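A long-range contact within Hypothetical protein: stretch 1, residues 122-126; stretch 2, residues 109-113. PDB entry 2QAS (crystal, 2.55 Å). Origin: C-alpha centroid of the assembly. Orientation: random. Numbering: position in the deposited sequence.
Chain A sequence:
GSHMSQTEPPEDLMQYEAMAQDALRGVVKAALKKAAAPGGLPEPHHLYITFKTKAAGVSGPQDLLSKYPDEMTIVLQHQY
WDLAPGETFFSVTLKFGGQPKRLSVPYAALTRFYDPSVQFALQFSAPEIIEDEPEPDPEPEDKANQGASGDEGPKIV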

# COMPACT_ATOMS: atom_id res chain seq x y z
N LEU A 122 -3.06 -12.43 1.83
CA LEU A 122 -1.99 -11.67 1.17
C LEU A 122 -0.71 -12.48 1.27
O LEU A 122 -0.49 -13.18 2.25
CB LEU A 122 -1.77 -10.32 1.86
CG LEU A 122 -2.87 -9.26 1.79
CD1 LEU A 122 -2.46 -8.06 2.63
CD2 LEU A 122 -3.10 -8.83 0.34
N GLN A 123 0.14 -12.39 0.25
CA GLN A 123 1.41 -13.10 0.23
C GLN A 123 2.52 -12.12 -0.15
O GLN A 123 2.42 -11.45 -1.17
CB GLN A 123 1.36 -14.27 -0.77
CG GLN A 123 0.24 -15.28 -0.49
CD GLN A 123 0.13 -16.38 -1.56
OE1 GLN A 123 1.09 -17.12 -1.81
NE2 GLN A 123 -1.04 -16.49 -2.19
N PHE A 124 3.56 -12.02 0.67
CA PHE A 124 4.66 -11.09 0.41
C PHE A 124 5.99 -11.79 0.21
O PHE A 124 6.07 -13.02 0.10
CB PHE A 124 4.83 -10.09 1.55
CG PHE A 124 3.54 -9.55 2.10
CD1 PHE A 124 2.85 -10.25 3.08
CD2 PHE A 124 3.03 -8.35 1.65
CE1 PHE A 124 1.67 -9.75 3.61
CE2 PHE A 124 1.85 -7.84 2.18
CZ PHE A 124 1.17 -8.54 3.16
N SER A 125 7.05 -10.98 0.18
CA SER A 125 8.43 -11.42 -0.01
C SER A 125 8.57 -12.44 -1.13
O SER A 125 9.59 -13.12 -1.26
CB SER A 125 8.98 -12.02 1.30
OG SER A 125 10.37 -12.28 1.20
N ALA A 126 7.53 -12.53 -1.96
CA ALA A 126 7.51 -13.46 -3.08
C ALA A 126 7.41 -12.70 -4.40
O ALA A 126 6.32 -12.30 -4.82
CB ALA A 126 6.32 -14.42 -2.94
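Stretch 2 109-113: ALTRF

The apolar centre of the contact is formed by Leu122 and Phe124 of stretch 1 against Leu110 and Phe113 of stretch 2. Leu122 and Phe113 are paired across the two strands, and their side chains leave on the same face of the sheet. Leu122 CB lies 3.9 Å from Phe113 CB. The Phe113 side chain, with chi1 in t, then leads its ring away from stretch 1. Leu122 has chi1 in m and chi2 in t.

Phe124 is buried and gives more area to the contact than any other residue of its stretch. From its position beside Thr111, its ring extends toward Phe113. Phe124 CE1 is 4.2 Å from Phe113 CB, and Phe124 CD1 is 4.3 Å from Leu110 CB. Phe113 CB approaches the edge of this ring, near its plane. So does the backbone of Arg112, with Arg112 N 3.9 Å from Phe124 CD1. One aromatic side chain thus spans contacts with Leu110 through Phe113.

The backbones are extended at the two bridged pairs, Leu122 with Phe113 and Gln123 with Arg112; Thr111, at phi/psi -132/-16, departs from this. Residues 110-113 are in a strand that continues later in the chain; residues 122-123 are in a strand that begins earlier. The two stretches run antiparallel, with end-to-end directions 162° apart. Leu122 CA lies 4.9 Å from Phe113 CA, Gln123 CA 4.5 Å from Arg112 CA, and Phe124 CA 4.5 Å from Thr111 CA.

Three backbone hydrogen bonds hold this register. Leu122 N donates to Phe113 O at 2.8 Å, and Phe113 N donates to Leu122 O at 2.9 Å. This reciprocal pair makes Leu122 and Phe113 a hydrogen-bonded pair of the sheet. Phe124 N donates to Thr111 O at 3.0 Å, with an N-H...O angle of 164°. Between these bonds lie Gln123 and Arg112, a non-hydrogen-bonded pair. Two CA-H...O contacts fill in here: Arg112 CA to Leu122 O at 3.3 Å, and Gln123 CA to Thr111 O at 3.5 Å.

The polar edge is looser. Gln123 and Arg112 place their side chains on the face opposite Leu122 and Phe113. They meet through their aliphatic parts, with Gln123 CG 4.5 Å from Arg112 CG. No hydrogen bond joins them. Thr111 points its CA-to-CB bond away from stretch 1, and its OG1 is hydrogen-bonded elsewhere in the structure. Ser125 is exposed and in the loop after the strand. Its CA-to-CB bond points toward stretch 2, and Ser125 CB lies 4.2 Å from Leu110 O and 4.4 Å from Thr111 CG2. Ala126 makes no contact with stretch 2, and Ala109 makes none with stretch 1. The two stretches bury 348 Å² in total.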

# COMPACT_ATOMS: atom_id res chain seq x y z
N ALA A 109 9.42 -8.57 7.73
CA ALA A 109 9.60 -10.01 7.89
C ALA A 109 8.38 -10.81 7.44
O ALA A 109 8.49 -12.00 7.18
CB ALA A 109 9.93 -10.32 9.33
N LEU A 110 7.23 -10.15 7.32
CA LEU A 110 6.01 -10.82 6.92
C LEU A 110 6.07 -11.51 5.57
O LEU A 110 6.69 -11.01 4.63
CB LEU A 110 4.85 -9.83 6.89
CG LEU A 110 4.04 -9.72 8.18
CD1 LEU A 110 4.95 -9.54 9.38
CD2 LEU A 110 3.09 -8.55 8.03
N THR A 111 5.41 -12.66 5.47
CA THR A 111 5.37 -13.40 4.22
C THR A 111 3.94 -13.81 3.90
O THR A 111 3.63 -14.17 2.76
CB THR A 111 6.27 -14.66 4.26
OG1 THR A 111 5.69 -15.64 5.11
CG2 THR A 111 7.65 -14.31 4.78
N ARG A 112 3.05 -13.76 4.88
CA ARG A 112 1.67 -14.13 4.61
C ARG A 112 0.70 -13.53 5.61
O ARG A 112 1.04 -13.35 6.78
CB ARG A 112 1.53 -15.66 4.60
CG ARG A 112 0.27 -16.14 3.91
CD ARG A 112 -0.30 -17.37 4.57
NE ARG A 112 -1.55 -17.79 3.93
CZ ARG A 112 -2.44 -18.61 4.49
NH1 ARG A 112 -2.23 -19.10 5.71
NH2 ARG A 112 -3.55 -18.93 3.83
N PHE A 113 -0.50 -13.21 5.14
CA PHE A 113 -1.55 -12.63 5.96
C PHE A 113 -2.86 -13.29 5.58
O PHE A 113 -3.15 -13.43 4.40
CB PHE A 113 -1.67 -11.13 5.69
CG PHE A 113 -2.66 -10.45 6.58
CD1 PHE A 113 -2.36 -10.19 7.92
CD2 PHE A 113 -3.92 -10.09 6.09
CE1 PHE A 113 -3.30 -9.58 8.76
CE2 PHE A 113 -4.87 -9.49 6.92
CZ PHE A 113 -4.56 -9.23 8.26